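Local atomic coordinates of Galactose/lactose metabolism regulatory protein GAL80 (Saccharomyces cerevisiae, PDB entry 3BTV), a protein that binds the transcriptional activator GAL4 and blocks its activity when no inducing sugar is present, so repressing the yeast galactose and lactose metabolic genes. Residues Pro79-Phe84 / Met107-Phe112. The protein carries 1 engineered substitution. Residues are numbered along the deposited sequence; the frame is centred on the assembly and turned at random.
Sequences PTLESF and MPLLEF
The aromatic ring of F112 lies flat against the side chain of E82, a clear case of how an acidic residue can pack through its methylenes. CB of E82 stands over the middle of the ring, 3.8 Å from the centroid of F112 and 10° off the ring normal, as a CH-pi contact. With CG anti to the backbone N (chi1 170°) and the chain extended beyond it, the glutamate runs on past the CD2–CE2 side of the ring. Its carboxylate, turned only 14° from the ring plane, brings OE1 to 3.4 Å from CE2 of F112. An alanine in place of F112 would probably leave the methylenes of E82 without their aromatic support and its side chain freer to turn.

Deeper in, the contact becomes purely apolar. L81 and L109 cross at about a right angle and meet tip to tip, CD1 of L81 lying 3.9 Å from CD1 of L109. The other branch of L81 reaches the P108 ring, CD2 to CB at 4.3 Å, while CD1 of L109 also approaches the edge of the F84 ring.

The arrangement joins helices 81-86 and 102-112 of the Rossmann fold beside its parallel sheet: L81 and F84 rest on strand 50-56, L109 packs on strand 92-95, and M107 and L110 touch helix 132-143.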
ATOM      1  N   PRO B  79      35.746 -33.909 -12.773  1.00105.16           N
ATOM      2  CA  PRO B  79      35.492 -34.821 -11.655  1.00 99.62           C
ATOM      3  C   PRO B  79      35.323 -34.079 -10.341  1.00104.78           C
ATOM      4  O   PRO B  79      34.451 -34.422  -9.540  1.00114.15           O
ATOM      5  CB  PRO B  79      36.778 -35.666 -11.587  1.00 90.27           C
ATOM      6  CG  PRO B  79      37.629 -35.235 -12.763  1.00 99.81           C
ATOM      7  CD  PRO B  79      37.175 -33.866 -13.119  1.00 87.86           C
ATOM      8  N   THR B  80      36.166 -33.076 -10.123  1.00102.09           N
ATOM      9  CA  THR B  80      36.162 -32.327  -8.875  1.00101.78           C
ATOM     10  C   THR B  80      35.896 -30.855  -9.139  1.00 95.74           C
ATOM     11  O   THR B  80      36.079 -30.372 -10.258  1.00106.02           O
ATOM     12  CB  THR B  80      37.517 -32.446  -8.154  1.00104.98           C
ATOM     13  OG1 THR B  80      38.540 -31.837  -8.952  1.00103.92           O
ATOM     14  CG2 THR B  80      37.869 -33.903  -7.927  1.00 99.89           C
ATOM     15  N   LEU B  81      35.466 -30.141  -8.108  1.00 93.38           N
ATOM     16  CA  LEU B  81      35.287 -28.702  -8.228  1.00 94.81           C
ATOM     17  C   LEU B  81      36.651 -28.075  -8.497  1.00 87.16           C
ATOM     18  O   LEU B  81      36.769 -27.102  -9.240  1.00 91.84           O
ATOM     19  CB  LEU B  81      34.678 -28.127  -6.949  1.00 88.91           C
ATOM     20  CG  LEU B  81      34.297 -26.641  -6.973  1.00 91.20           C
ATOM     21  CD1 LEU B  81      33.283 -26.360  -8.072  1.00 92.34           C
ATOM     22  CD2 LEU B  81      33.765 -26.186  -5.614  1.00 83.23           C
ATOM     23  N   GLU B  82      37.680 -28.655  -7.891  1.00 85.82           N
ATOM     24  CA  GLU B  82      39.043 -28.159  -8.040  1.00104.94           C
ATOM     25  C   GLU B  82      39.520 -28.207  -9.488  1.00103.67           C
ATOM     26  O   GLU B  82      40.005 -27.211 -10.021  1.00102.15           O
ATOM     27  CB  GLU B  82      39.999 -28.959  -7.161  1.00102.37           C
ATOM     28  CG  GLU B  82      41.459 -28.669  -7.433  1.00127.52           C
ATOM     29  CD  GLU B  82      42.366 -29.253  -6.378  1.00140.62           C
ATOM     30  OE1 GLU B  82      41.857 -29.616  -5.297  1.00135.06           O
ATOM     31  OE2 GLU B  82      43.586 -29.342  -6.627  1.00154.36           O
ATOM     32  N   SER B  83      39.395 -29.372 -10.115  1.00 96.62           N
ATOM     33  CA  SER B  83      39.744 -29.514 -11.521  1.00101.58           C
ATOM     34  C   SER B  83      38.933 -28.533 -12.366  1.00107.96           C
ATOM     35  O   SER B  83      39.487 -27.780 -13.168  1.00102.94           O
ATOM     36  CB  SER B  83      39.501 -30.949 -11.988  1.00106.67           C
ATOM     37  OG  SER B  83      38.188 -31.374 -11.660  1.00116.29           O
ATOM     38  N   PHE B  84      37.619 -28.539 -12.171  1.00108.00           N
ATOM     39  CA  PHE B  84      36.728 -27.618 -12.875  1.00 95.29           C
ATOM     40  C   PHE B  84      37.224 -26.173 -12.793  1.00100.00           C
ATOM     41  O   PHE B  84      37.433 -25.519 -13.817  1.00 90.07           O
ATOM     42  CB  PHE B  84      35.299 -27.730 -12.319  1.00 88.73           C
ATOM     43  CG  PHE B  84      34.298 -26.814 -12.988  1.00 84.63           C
ATOM     44  CD1 PHE B  84      33.687 -27.179 -14.183  1.00 78.84           C
ATOM     45  CD2 PHE B  84      33.955 -25.599 -12.411  1.00 81.40           C
ATOM     46  CE1 PHE B  84      32.765 -26.350 -14.796  1.00 81.76           C
ATOM     47  CE2 PHE B  84      33.020 -24.751 -13.019  1.00 79.99           C
ATOM     48  CZ  PHE B  84      32.423 -25.127 -14.212  1.00 78.04           C
ATOM     49  N   MET B 107      33.041 -20.039  -2.835  1.00 81.01           N
ATOM     50  CA  MET B 107      34.260 -19.675  -2.104  1.00 80.02           C
ATOM     51  C   MET B 107      35.481 -20.492  -2.526  1.00 77.39           C
ATOM     52  O   MET B 107      36.493 -19.917  -2.934  1.00 92.64           O
ATOM     53  CB  MET B 107      34.051 -19.706  -0.582  1.00 73.19           C
ATOM     54  CG  MET B 107      33.030 -18.690  -0.084  1.00 83.76           C
ATOM     55  SD  MET B 107      33.298 -17.000  -0.679  1.00 88.74           S
ATOM     56  CE  MET B 107      34.517 -16.399   0.483  1.00 93.40           C
ATOM     57  N   PRO B 108      35.388 -21.834  -2.441  1.00 85.10           N
ATOM     58  CA  PRO B 108      36.489 -22.704  -2.872  1.00 83.74           C
ATOM     59  C   PRO B 108      36.740 -22.560  -4.366  1.00 82.56           C
ATOM     60  O   PRO B 108      37.885 -22.559  -4.811  1.00 88.52           O
ATOM     61  CB  PRO B 108      35.964 -24.114  -2.569  1.00 98.55           C
ATOM     62  CG  PRO B 108      34.871 -23.918  -1.557  1.00 87.62           C
ATOM     63  CD  PRO B 108      34.254 -22.604  -1.900  1.00 92.39           C
ATOM     64  N   LEU B 109      35.662 -22.444  -5.133  1.00 78.47           N
ATOM     65  CA  LEU B 109      35.762 -22.282  -6.579  1.00 85.60           C
ATOM     66  C   LEU B 109      36.609 -21.058  -6.934  1.00 70.62           C
ATOM     67  O   LEU B 109      37.505 -21.132  -7.768  1.00 86.64           O
ATOM     68  CB  LEU B 109      34.358 -22.158  -7.191  1.00 70.30           C
ATOM     69  CG  LEU B 109      34.223 -22.159  -8.720  1.00 96.02           C
ATOM     70  CD1 LEU B 109      32.847 -22.658  -9.134  1.00 88.11           C
ATOM     71  CD2 LEU B 109      34.485 -20.774  -9.299  1.00102.65           C
ATOM     72  N   LEU B 110      36.310 -19.927  -6.301  1.00 78.17           N
ATOM     73  CA  LEU B 110      37.067 -18.708  -6.552  1.00 73.14           C
ATOM     74  C   LEU B 110      38.535 -18.910  -6.200  1.00 84.43           C
ATOM     75  O   LEU B 110      39.422 -18.358  -6.852  1.00101.26           O
ATOM     76  CB  LEU B 110      36.498 -17.542  -5.750  1.00 71.24           C
ATOM     77  CG  LEU B 110      35.344 -16.787  -6.400  1.00 78.89           C
ATOM     78  CD1 LEU B 110      34.724 -15.830  -5.410  1.00 71.50           C
ATOM     79  CD2 LEU B 110      35.831 -16.046  -7.647  1.00 79.03           C
ATOM     80  N   GLU B 111      38.791 -19.708  -5.170  1.00 85.13           N
ATOM     81  CA  GLU B 111      40.164 -19.972  -4.761  1.00 81.18           C
ATOM     82  C   GLU B 111      40.905 -20.813  -5.795  1.00 92.77           C
ATOM     83  O   GLU B 111      42.009 -20.456  -6.206  1.00102.66           O
ATOM     84  CB  GLU B 111      40.214 -20.629  -3.381  1.00 91.56           C
ATOM     85  CG  GLU B 111      41.610 -20.676  -2.776  1.00 94.55           C
ATOM     86  CD  GLU B 111      42.170 -19.293  -2.483  1.00113.39           C
ATOM     87  OE1 GLU B 111      41.433 -18.300  -2.670  1.00121.54           O
ATOM     88  OE2 GLU B 111      43.344 -19.197  -2.063  1.00124.34           O
ATOM     89  N   PHE B 112      40.303 -21.926  -6.216  1.00101.04           N
ATOM     90  CA  PHE B 112      40.908 -22.772  -7.246  1.00100.14           C
ATOM     91  C   PHE B 112      40.978 -22.001  -8.562  1.00 85.54           C
ATOM     92  O   PHE B 112      41.838 -22.253  -9.404  1.00101.10           O
ATOM     93  CB  PHE B 112      40.095 -24.055  -7.454  1.00112.19           C
ATOM     94  CG  PHE B 112      40.006 -24.933  -6.235  1.00120.58           C
ATOM     95  CD1 PHE B 112      38.781 -25.178  -5.630  1.00108.88           C
ATOM     96  CD2 PHE B 112      41.144 -25.524  -5.702  1.00119.59           C
ATOM     97  CE1 PHE B 112      38.692 -25.990  -4.511  1.00114.48           C
ATOM     98  CE2 PHE B 112      41.064 -26.335  -4.584  1.00111.06           C
ATOM     99  CZ  PHE B 112      39.837 -26.570  -3.989  1.00113.89           C
TER